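Local coordinates for protein dihydropteroate synthase (Mycobacterium smegmatis, PDB 6OMZ) that probably catalyses the condensation of para-aminobenzoate with 6-hydroxymethyl-7,8-dihydropterin diphosphate to give 7,8-dihydropteroate, a precursor of folates, at residues A111-G116 and A137-P142; I62-E67 and T86-E91. The protein carries 1 engineered substitution. All blocks are in the same frame, centred on the assembly; numbering follows the deposited sequence.

Contact 1 (A111-G116 and A137-P142); sequences AALEAG and AEAKVP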
ATOM      1  N   ALA A 111      -5.046   0.195  18.161  1.00 18.68           N
ATOM      2  CA  ALA A 111      -3.857   0.590  18.918  1.00 19.60           C
ATOM      3  C   ALA A 111      -2.986   1.564  18.129  1.00 15.92           C
ATOM      4  O   ALA A 111      -2.422   2.507  18.697  1.00 13.20           O
ATOM      5  CB  ALA A 111      -3.046  -0.646  19.316  1.00 20.75           C
ATOM      6  N   ALA A 112      -2.869   1.356  16.815  1.00 12.08           N
ATOM      7  CA  ALA A 112      -2.080   2.261  15.986  1.00 15.32           C
ATOM      8  C   ALA A 112      -2.709   3.647  15.927  1.00 15.96           C
ATOM      9  O   ALA A 112      -1.995   4.658  15.939  1.00 14.48           O
ATOM     10  CB  ALA A 112      -1.934   1.685  14.576  1.00 12.16           C
ATOM     11  N   LEU A 113      -4.042   3.714  15.844  1.00 15.33           N
ATOM     12  CA  LEU A 113      -4.728   5.002  15.876  1.00 13.63           C
ATOM     13  C   LEU A 113      -4.507   5.714  17.205  1.00 14.63           C
ATOM     14  O   LEU A 113      -4.286   6.935  17.238  1.00 16.65           O
ATOM     15  CB  LEU A 113      -6.225   4.810  15.616  1.00 13.89           C
ATOM     16  CG  LEU A 113      -6.583   4.324  14.211  1.00 18.46           C
ATOM     17  CD1 LEU A 113      -8.056   3.983  14.067  1.00 17.38           C
ATOM     18  CD2 LEU A 113      -6.185   5.377  13.180  1.00 16.56           C
ATOM     19  N   GLU A 114      -4.599   4.974  18.318  1.00 16.47           N
ATOM     20  CA  GLU A 114      -4.256   5.557  19.612  1.00 16.47           C
ATOM     21  C   GLU A 114      -2.853   6.143  19.595  1.00 14.39           C
ATOM     22  O   GLU A 114      -2.591   7.160  20.248  1.00 20.93           O
ATOM     23  CB  GLU A 114      -4.355   4.512  20.725  1.00 16.49           C
ATOM     24  CG  GLU A 114      -5.736   3.920  20.945  1.00 18.97           C
ATOM     25  CD  GLU A 114      -5.712   2.846  22.018  1.00 28.20           C
ATOM     26  OE1 GLU A 114      -5.360   3.176  23.171  1.00 27.90           O
ATOM     27  OE2 GLU A 114      -6.027   1.670  21.713  1.00 29.18           O
ATOM     28  N   ALA A 115      -1.930   5.498  18.876  1.00 13.26           N
ATOM     29  CA  ALA A 115      -0.544   5.949  18.861  1.00 15.31           C
ATOM     30  C   ALA A 115      -0.296   7.114  17.913  1.00 15.27           C
ATOM     31  O   ALA A 115       0.814   7.659  17.920  1.00 17.82           O
ATOM     32  CB  ALA A 115       0.391   4.800  18.479  1.00 18.74           C
ATOM     33  N   GLY A 116      -1.269   7.486  17.085  1.00 25.95           N
ATOM     34  CA  GLY A 116      -1.137   8.659  16.235  1.00 29.75           C
ATOM     35  C   GLY A 116      -1.286   8.406  14.750  1.00 24.27           C
ATOM     36  O   GLY A 116      -1.162   9.362  13.970  1.00 23.65           O
ATOM     37  N   ALA A 137     -15.484   3.192  11.367  1.00 18.17           N
ATOM     38  CA  ALA A 137     -16.680   4.027  11.480  1.00 16.85           C
ATOM     39  C   ALA A 137     -16.609   4.926  12.709  1.00 26.67           C
ATOM     40  O   ALA A 137     -17.017   6.096  12.662  1.00 20.73           O
ATOM     41  CB  ALA A 137     -17.934   3.156  11.531  1.00 18.50           C
ATOM     42  N   GLU A 138     -16.097   4.393  13.820  1.00 18.76           N
ATOM     43  CA  GLU A 138     -15.961   5.180  15.043  1.00 20.85           C
ATOM     44  C   GLU A 138     -14.843   6.210  14.922  1.00 20.17           C
ATOM     45  O   GLU A 138     -15.000   7.362  15.353  1.00 22.20           O
ATOM     46  CB  GLU A 138     -15.701   4.244  16.230  1.00 22.48           C
ATOM     47  CG  GLU A 138     -15.897   4.877  17.613  1.00 31.86           C
ATOM     48  CD  GLU A 138     -14.770   5.819  18.030  1.00 48.70           C
ATOM     49  OE1 GLU A 138     -13.609   5.611  17.601  1.00 41.79           O
ATOM     50  OE2 GLU A 138     -15.053   6.777  18.790  1.00 57.24           O
ATOM     51  N   ALA A 139     -13.701   5.815  14.344  1.00 17.79           N
ATOM     52  CA  ALA A 139     -12.522   6.679  14.365  1.00 22.88           C
ATOM     53  C   ALA A 139     -12.628   7.836  13.377  1.00 21.68           C
ATOM     54  O   ALA A 139     -11.986   8.876  13.577  1.00 20.16           O
ATOM     55  CB  ALA A 139     -11.265   5.855  14.081  1.00 17.79           C
ATOM     56  N   LYS A 140     -13.413   7.673  12.313  1.00 19.83           N
ATOM     57  CA  LYS A 140     -13.633   8.723  11.316  1.00 18.05           C
ATOM     58  C   LYS A 140     -12.322   9.180  10.670  1.00 21.02           C
ATOM     59  O   LYS A 140     -12.040  10.375  10.545  1.00 22.14           O
ATOM     60  CB  LYS A 140     -14.401   9.895  11.933  1.00 20.06           C
ATOM     61  CG  LYS A 140     -15.825   9.509  12.359  1.00 26.74           C
ATOM     62  CD  LYS A 140     -16.647  10.719  12.764  1.00 34.36           C
ATOM     63  CE  LYS A 140     -18.122  10.366  12.846  1.00 41.57           C
ATOM     64  NZ  LYS A 140     -18.690  10.072  11.490  1.00 41.12           N
ATOM     65  N   VAL A 141     -11.516   8.207  10.253  1.00 17.22           N
ATOM     66  CA  VAL A 141     -10.276   8.441   9.522  1.00 14.95           C
ATOM     67  C   VAL A 141     -10.369   7.682   8.207  1.00 17.13           C
ATOM     68  O   VAL A 141     -11.242   6.808   8.043  1.00 16.64           O
ATOM     69  CB  VAL A 141      -9.030   8.011  10.341  1.00 15.91           C
ATOM     70  CG1 VAL A 141      -8.892   8.856  11.618  1.00 17.04           C
ATOM     71  CG2 VAL A 141      -9.089   6.512  10.651  1.00 17.82           C
ATOM     72  N   PRO A 142      -9.514   7.996   7.230  1.00 14.63           N
ATOM     73  CA  PRO A 142      -9.581   7.284   5.952  1.00 11.96           C
ATOM     74  C   PRO A 142      -9.261   5.802   6.096  1.00 13.29           C
ATOM     75  O   PRO A 142      -8.462   5.383   6.940  1.00 13.62           O
ATOM     76  CB  PRO A 142      -8.538   8.000   5.083  1.00 16.98           C
ATOM     77  CG  PRO A 142      -8.462   9.370   5.658  1.00 17.02           C
ATOM     78  CD  PRO A 142      -8.609   9.161   7.150  1.00 19.03           C
TER

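Contact 2 (I62-E67 and T86-E91); sequences IDVGGE and TPVIRE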
ATOM      1  N   ILE A  62       3.662   8.078   5.631  1.00 14.38           N
ATOM      2  CA  ILE A  62       4.494   6.931   6.000  1.00 14.83           C
ATOM      3  C   ILE A  62       3.561   5.789   6.381  1.00 10.98           C
ATOM      4  O   ILE A  62       2.754   5.928   7.304  1.00 12.13           O
ATOM      5  CB  ILE A  62       5.461   7.252   7.145  1.00 16.57           C
ATOM      6  CG1 ILE A  62       6.436   8.372   6.734  1.00 12.04           C
ATOM      7  CG2 ILE A  62       6.219   5.994   7.529  1.00 17.38           C
ATOM      8  CD1 ILE A  62       7.251   8.062   5.469  1.00 12.92           C
ATOM      9  N   ASP A  63       3.671   4.669   5.662  1.00 11.15           N
ATOM     10  CA  ASP A  63       2.860   3.479   5.894  1.00 15.20           C
ATOM     11  C   ASP A  63       3.660   2.529   6.787  1.00 16.01           C
ATOM     12  O   ASP A  63       4.637   1.927   6.336  1.00 16.76           O
ATOM     13  CB  ASP A  63       2.498   2.824   4.557  1.00 14.47           C
ATOM     14  CG  ASP A  63       1.559   1.626   4.709  1.00 19.16           C
ATOM     15  OD1 ASP A  63       0.529   1.743   5.405  1.00 15.91           O
ATOM     16  OD2 ASP A  63       1.840   0.571   4.108  1.00 17.58           O
ATOM     17  N   VAL A  64       3.252   2.397   8.052  1.00 13.07           N
ATOM     18  CA  VAL A  64       3.982   1.593   9.032  1.00 11.39           C
ATOM     19  C   VAL A  64       3.316   0.225   9.141  1.00 17.97           C
ATOM     20  O   VAL A  64       2.089   0.137   9.289  1.00 14.82           O
ATOM     21  CB  VAL A  64       4.037   2.308  10.394  1.00 12.83           C
ATOM     22  CG1 VAL A  64       4.707   1.423  11.458  1.00 12.20           C
ATOM     23  CG2 VAL A  64       4.789   3.655  10.255  1.00 16.09           C
ATOM     24  N   GLY A  65       4.117  -0.841   9.057  1.00 10.97           N
ATOM     25  CA  GLY A  65       3.597  -2.198   9.179  1.00 11.69           C
ATOM     26  C   GLY A  65       4.465  -3.056  10.081  1.00 13.65           C
ATOM     27  O   GLY A  65       5.661  -2.810  10.242  1.00 17.53           O
ATOM     28  N   GLY A  66       3.841  -4.069  10.685  1.00 13.60           N
ATOM     29  CA  GLY A  66       4.572  -4.957  11.568  1.00 19.16           C
ATOM     30  C   GLY A  66       4.585  -6.395  11.102  1.00 22.17           C
ATOM     31  O   GLY A  66       5.281  -7.245  11.665  1.00 21.66           O
ATOM     32  N   GLU A  67       3.816  -6.675  10.062  1.00 14.99           N
ATOM     33  CA  GLU A  67       3.603  -8.030   9.599  1.00 26.75           C
ATOM     34  C   GLU A  67       3.935  -8.121   8.117  1.00 22.10           C
ATOM     35  O   GLU A  67       4.074  -7.113   7.417  1.00 26.98           O
ATOM     36  CB  GLU A  67       2.152  -8.468   9.853  1.00 28.02           C
ATOM     37  CG  GLU A  67       2.019  -9.878  10.350  1.00 47.94           C
ATOM     38  CD  GLU A  67       0.663 -10.131  10.957  1.00 58.03           C
ATOM     39  OE1 GLU A  67      -0.350  -9.815  10.298  1.00 59.77           O
ATOM     40  OE2 GLU A  67       0.609 -10.629  12.101  1.00 69.08           O
ATOM     41  N   THR A  86       3.541   0.350  17.366  1.00 18.47           N
ATOM     42  CA  THR A  86       3.089   1.544  18.085  1.00 13.88           C
ATOM     43  C   THR A  86       4.219   2.465  18.557  1.00 14.36           C
ATOM     44  O   THR A  86       4.049   3.694  18.470  1.00 14.16           O
ATOM     45  CB  THR A  86       2.170   1.189  19.270  1.00 11.34           C
ATOM     46  OG1 THR A  86       2.758   0.186  20.112  1.00 17.87           O
ATOM     47  CG2 THR A  86       0.811   0.706  18.757  1.00 13.39           C
ATOM     48  N   PRO A  87       5.373   1.964  19.036  1.00 16.53           N
ATOM     49  CA  PRO A  87       6.456   2.909  19.388  1.00 18.53           C
ATOM     50  C   PRO A  87       6.945   3.714  18.200  1.00 17.29           C
ATOM     51  O   PRO A  87       7.313   4.887  18.345  1.00 16.40           O
ATOM     52  CB  PRO A  87       7.570   1.999  19.933  1.00 20.70           C
ATOM     53  CG  PRO A  87       6.882   0.715  20.314  1.00 21.57           C
ATOM     54  CD  PRO A  87       5.760   0.569  19.331  1.00 15.89           C
ATOM     55  N   VAL A  88       6.985   3.084  17.027  1.00 15.09           N
ATOM     56  CA  VAL A  88       7.418   3.767  15.817  1.00 15.33           C
ATOM     57  C   VAL A  88       6.404   4.832  15.433  1.00 11.86           C
ATOM     58  O   VAL A  88       6.764   5.969  15.106  1.00 14.82           O
ATOM     59  CB  VAL A  88       7.623   2.744  14.683  1.00 18.93           C
ATOM     60  CG1 VAL A  88       7.926   3.450  13.355  1.00 19.05           C
ATOM     61  CG2 VAL A  88       8.733   1.760  15.051  1.00 17.59           C
ATOM     62  N   ILE A  89       5.122   4.476  15.471  1.00 15.43           N
ATOM     63  CA  ILE A  89       4.073   5.422  15.114  1.00 13.88           C
ATOM     64  C   ILE A  89       4.059   6.591  16.086  1.00 15.91           C
ATOM     65  O   ILE A  89       3.884   7.746  15.679  1.00 18.13           O
ATOM     66  CB  ILE A  89       2.712   4.697  15.064  1.00 14.68           C
ATOM     67  CG1 ILE A  89       2.711   3.661  13.928  1.00 13.77           C
ATOM     68  CG2 ILE A  89       1.565   5.699  14.873  1.00 15.00           C
ATOM     69  CD1 ILE A  89       1.511   2.690  13.988  1.00 15.59           C
ATOM     70  N   ARG A  90       4.233   6.317  17.383  1.00 12.02           N
ATOM     71  CA  ARG A  90       4.222   7.400  18.365  1.00 16.78           C
ATOM     72  C   ARG A  90       5.321   8.421  18.086  1.00 21.25           C
ATOM     73  O   ARG A  90       5.081   9.637  18.142  1.00 18.44           O
ATOM     74  CB  ARG A  90       4.361   6.847  19.787  1.00 19.56           C
ATOM     75  CG  ARG A  90       3.037   6.454  20.440  1.00 28.92           C
ATOM     76  CD  ARG A  90       3.212   6.183  21.940  1.00 30.09           C
ATOM     77  NE  ARG A  90       4.028   4.992  22.183  1.00 33.48           N
ATOM     78  CZ  ARG A  90       3.542   3.753  22.261  1.00 33.15           C
ATOM     79  NH1 ARG A  90       2.240   3.536  22.114  1.00 30.62           N
ATOM     80  NH2 ARG A  90       4.358   2.729  22.481  1.00 29.87           N
ATOM     81  N   GLU A  91       6.533   7.956  17.777  1.00 15.78           N
ATOM     82  CA  GLU A  91       7.628   8.906  17.575  1.00 18.73           C
ATOM     83  C   GLU A  91       7.477   9.679  16.262  1.00 19.14           C
ATOM     84  O   GLU A  91       7.787  10.876  16.202  1.00 19.33           O
ATOM     85  CB  GLU A  91       8.968   8.176  17.641  1.00 22.22           C
ATOM     86  CG  GLU A  91       9.159   7.440  18.953  1.00 43.94           C
ATOM     87  CD  GLU A  91      10.569   6.929  19.159  1.00 61.51           C
ATOM     88  OE1 GLU A  91      11.518   7.560  18.646  1.00 68.77           O
ATOM     89  OE2 GLU A  91      10.726   5.893  19.841  1.00 66.29           O
TER

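Contact 1 (A111-G116 and A137-P142)
Leu113, near the end of one helix, reaches across to Ala139, in the last turn of helix 132-139, and to Val141 in the loop that follows. The contact is wholly apolar: no hydrogen bond links the two segments. The two branches of the leucine divide the work. CD1 carries the side chain straight on from CA (chi2 173°) and meets CB of Ala139 at 3.7 Å; CD2 turns aside to CG2 of Val141, 4.0 Å away, the two side chains running antiparallel alongside one another. A forked leucine suits this place because it serves two partners, while the single methyl of Ala139 lets Leu113 CA and Ala139 CA come within 8.1 Å.

Backbone turns set the stage on both sides. Gly116 closes its helix in a Schellman motif, with positive phi (122°) and its N bonded to Leu113 O at 3.1 Å; a side chain there would press on the preceding carbonyl. Lys140 also leaves its helix with positive phi, bringing Val141 round to face Leu113. A backbone hydrogen bond joins Pro142 and Val120 of strand 119-122. Packing of one outer helix against the end of the next, and against the loop leading into the following strand, fits the TIM-barrel fold.

Contact 2 (I62-E67 and T86-E91)
Val64, on strand 61-65, turns its side chain toward helix 78-93 and packs on Ile89 and Val88. Starting at the branch point, CB lies 4.0 Å from CG1 of Ile89. Of the two methyls, CG1 stands opposite the backbone N (chi1 176°), which directs it at the helix, where it meets CG1 of Ile89 at 3.9 Å and, more loosely, CG1 of Val88 at 4.3 Å. The second methyl, CG2, stays 4.2 Å from the same Ile89 CG1, so this one methylene lies close to all three side-chain carbons of the valine. The side chains of Ile89 and Val64 meet at a slant; Ile89 bends in through CG1, which stands anti to its carbonyl carbon (chi1 -65°).

Beta-branched residues suit both sides: their branch at CB puts carbon close to the backbone, which fits a layer where CA of Val64 and CA of Ile89 are 7.2 Å apart. Val85 of the same helix and Ile99 of the next strand also touch Val64, and Ile99 and Ile101 touch Ile89. All three residues of the contact are buried. Strand 61-65, helix 78-93 and strand 98-102 form a parallel beta-alpha-beta crossover, the repeating unit of the TIM barrel.

How the contacts relate
The two contacts lie in series along the chain, with centres about 13 Å apart, and helix 78-93 joins them. Ile89, which faces Val64 in contact 2, sends CD1 onward to CB of Ala112 at 3.6 Å, while CG of Arg90 packs against Ala115 O at 3.6 Å. Contact 2 fastens a helix to the barrel wall, whereas contact 1 joins helix 106-114 to the end of helix 132-139 and the loop after it. Contact 2 does not itself touch the ligand: the side chain of Val64 is about 11 Å from the bound pterin-6-yl-methyl-monophosphate. Its neighbour Asp63 forms a salt bridge with Arg269, a residue of the pterin pocket, and so links the strand to the ligand site.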